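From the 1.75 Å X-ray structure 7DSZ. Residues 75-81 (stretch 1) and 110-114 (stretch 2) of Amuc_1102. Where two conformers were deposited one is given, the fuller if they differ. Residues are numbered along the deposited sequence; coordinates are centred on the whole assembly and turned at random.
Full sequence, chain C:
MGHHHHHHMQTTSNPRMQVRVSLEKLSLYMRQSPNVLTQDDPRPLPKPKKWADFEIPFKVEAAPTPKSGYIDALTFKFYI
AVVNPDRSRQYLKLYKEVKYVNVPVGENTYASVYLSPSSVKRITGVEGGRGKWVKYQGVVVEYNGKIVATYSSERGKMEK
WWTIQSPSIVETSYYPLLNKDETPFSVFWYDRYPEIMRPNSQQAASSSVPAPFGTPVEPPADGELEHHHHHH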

# COMPACT_ATOMS: atom_id res chain seq x y z
N THR C 75 -11.02 -11.97 11.80
CA THR C 75 -11.37 -11.60 10.43
C THR C 75 -12.79 -11.04 10.41
O THR C 75 -13.73 -11.69 10.87
N PHE C 76 -12.92 -9.81 9.92
CA PHE C 76 -14.22 -9.17 9.75
C PHE C 76 -14.61 -9.24 8.28
O PHE C 76 -13.84 -8.79 7.43
N LYS C 77 -15.80 -9.76 8.00
CA LYS C 77 -16.32 -9.78 6.63
C LYS C 77 -17.48 -8.79 6.57
O LYS C 77 -18.44 -8.90 7.33
N PHE C 78 -17.35 -7.79 5.69
CA PHE C 78 -18.36 -6.76 5.52
C PHE C 78 -19.15 -7.02 4.24
O PHE C 78 -18.56 -7.31 3.20
N TYR C 79 -20.47 -6.89 4.33
CA TYR C 79 -21.38 -7.03 3.20
C TYR C 79 -22.25 -5.78 3.14
O TYR C 79 -22.95 -5.47 4.11
N ILE C 80 -22.23 -5.10 2.00
CA ILE C 80 -23.00 -3.88 1.82
C ILE C 80 -23.75 -3.99 0.50
O ILE C 80 -23.16 -4.34 -0.53
N ALA C 81 -25.05 -3.70 0.54
CA ALA C 81 -25.91 -3.79 -0.64
C ALA C 81 -26.44 -2.41 -1.00
O ALA C 81 -26.94 -1.68 -0.13
N TYR C 110 -13.07 -0.63 17.51
CA TYR C 110 -13.89 -0.45 16.32
C TYR C 110 -13.29 -1.19 15.15
O TYR C 110 -12.07 -1.34 15.04
N ALA C 111 -14.17 -1.63 14.24
CA ALA C 111 -13.78 -2.07 12.90
C ALA C 111 -14.41 -1.13 11.87
O ALA C 111 -15.39 -0.44 12.15
N SER C 112 -13.83 -1.08 10.67
CA SER C 112 -14.37 -0.15 9.68
C SER C 112 -14.05 -0.61 8.26
O SER C 112 -13.15 -1.42 8.03
N VAL C 113 -14.85 -0.10 7.32
CA VAL C 113 -14.57 -0.21 5.89
C VAL C 113 -15.10 1.05 5.23
O VAL C 113 -15.90 1.79 5.81
N TYR C 114 -14.63 1.32 4.01
CA TYR C 114 -14.84 2.62 3.39
C TYR C 114 -15.23 2.48 1.92
O TYR C 114 -14.81 1.56 1.24

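Two strands of one chain, 75-81 and 110-114, pass each other with their axes 8.7 Å apart at closest approach and their N-to-C directions 44° apart. No hydrogen bond joins them. This is face-to-face packing, with side chains filling the gap between two backbones, and the alternation of a β-strand sets the pattern: Phe76, Phe78 and Ile80 direct their CA-to-CB bonds toward the other strand, and Ala111 and Val113 answer from the opposite side. The register pairs aromatic with aliphatic, Phe76 with Ala111 at 7.8 Å between their CA atoms and Phe78 with Val113 at 7.6 Å.

Stretch 2 opens with Tyr110, whose CA-to-CB bond points away. Its chi1 of -93° lies between wells, and its side chain stays well clear of stretch 1, so it takes no part in the contact.

Ala111 points toward stretch 1 and offers a single methyl to two rings. Its CB sits over one face of the Phe76 ring, 3.8 Å from the ring centroid and 26° off the normal, a CH-pi arrangement in which the nearest ring atom, Phe76 CE2, is 3.5 Å from Ala111 CB. The same methyl meets Phe78 differently: Ala111 CB lies at the edge of that ring, near its plane, 4.0 Å from Phe78 CZ. One small side chain thus touches two large ones, the first at its face and the second at its edge. Both phenylalanines use the m rotamer, with chi1 of -82° in Phe76 and -65° in Phe78.

The CA-to-CB bond of Ser112 points away, yet its backbone still borders the contact: Ser112 O lies 3.8 Å from Phe78 CZ, a van der Waals approach. The hydroxyl, in the p rotamer, finds its partner within its own strand, where Ser112 OG and Tyr114 OH are hydrogen-bonded at 2.8 Å. This hydroxyl pair lies apart from the contact, and the side chains that meet across the gap are all apolar.

Val113 points in again, in the m rotamer, and makes the tightest contact of the set. Val113 CG1 rests over one face of the Phe78 ring, 3.5 Å from its centroid and 22° off the normal, with Phe78 CD1 only 3.3 Å from Val113 CG1. Val113 CG2 is also against the ring, 3.3 Å from Phe78 CD2, and meets Ile80 more loosely, 4.3 Å from Ile80 CD1; Ile80 has chi1 m and chi2 t, which extends its CD1 to this looser meeting. Val113 and Ile80 were each deposited in two conformers, and these contacts describe one of them.

Tyr114, chi1 m, starts away from stretch 1, though the end of its side chain comes nearer as it runs back to Ser112. On the other strand Lys77 likewise points away, its NZ hydrogen-bonded elsewhere in the structure. The rule to read here is simple: aromatic faces receive methyls, and the alternate residues of stretch 2, Ser112 and Tyr114, start away from stretch 1 and pair their hydroxyls with each other.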

# COMPACT_ATOMS: atom_id res chain seq x y z
CB THR C 75 -11.24 -12.80 9.49
OG1 THR C 75 -9.86 -13.18 9.42
CG2 THR C 75 -11.73 -12.44 8.10
CB PHE C 76 -14.17 -7.71 10.19
CG PHE C 76 -14.32 -7.52 11.67
CD1 PHE C 76 -13.36 -8.00 12.54
CD2 PHE C 76 -15.42 -6.85 12.19
CE1 PHE C 76 -13.49 -7.82 13.92
CE2 PHE C 76 -15.56 -6.67 13.57
CZ PHE C 76 -14.58 -7.17 14.43
CB LYS C 77 -16.76 -11.19 6.24
CG LYS C 77 -15.61 -12.16 6.20
CD LYS C 77 -16.08 -13.60 5.91
CE LYS C 77 -14.88 -14.51 5.62
NZ LYS C 77 -15.32 -15.92 5.37
CB PHE C 78 -17.72 -5.38 5.42
CG PHE C 78 -17.02 -4.93 6.67
CD1 PHE C 78 -15.72 -5.35 6.92
CD2 PHE C 78 -17.64 -4.09 7.57
CE1 PHE C 78 -15.04 -4.92 8.05
CE2 PHE C 78 -16.98 -3.65 8.72
CZ PHE C 78 -15.68 -4.06 8.95
CB TYR C 79 -22.28 -8.26 3.33
CG TYR C 79 -21.54 -9.55 3.56
CD1 TYR C 79 -21.22 -9.96 4.85
CD2 TYR C 79 -21.16 -10.37 2.50
CE1 TYR C 79 -20.55 -11.14 5.09
CE2 TYR C 79 -20.49 -11.56 2.72
CZ TYR C 79 -20.18 -11.94 4.02
OH TYR C 79 -19.51 -13.11 4.27
CB ILE C 80 -22.10 -2.63 1.86
CG1 ILE C 80 -21.56 -2.43 3.29
CG2 ILE C 80 -22.88 -1.39 1.40
CD1 ILE C 80 -20.32 -1.54 3.39
CB ALA C 81 -27.07 -4.77 -0.40
CB TYR C 110 -13.99 1.02 15.91
CG TYR C 110 -15.18 1.77 16.45
CD1 TYR C 110 -16.37 1.83 15.74
CD2 TYR C 110 -15.09 2.47 17.66
CE1 TYR C 110 -17.47 2.53 16.23
CE2 TYR C 110 -16.19 3.17 18.16
CZ TYR C 110 -17.36 3.21 17.43
OH TYR C 110 -18.45 3.92 17.89
CB ALA C 111 -14.22 -3.52 12.65
CB SER C 112 -13.83 1.27 9.90
OG SER C 112 -12.41 1.32 9.73
CB VAL C 113 -15.21 -1.44 5.19
CG1 VAL C 113 -14.40 -2.68 5.47
CG2 VAL C 113 -16.67 -1.59 5.59
CB TYR C 114 -13.57 3.50 3.46
CG TYR C 114 -13.04 3.63 4.88
CD1 TYR C 114 -12.37 2.57 5.49
CD2 TYR C 114 -13.23 4.80 5.61
CE1 TYR C 114 -11.93 2.66 6.79
CE2 TYR C 114 -12.77 4.92 6.92
CZ TYR C 114 -12.12 3.83 7.51
OH TYR C 114 -11.65 3.91 8.82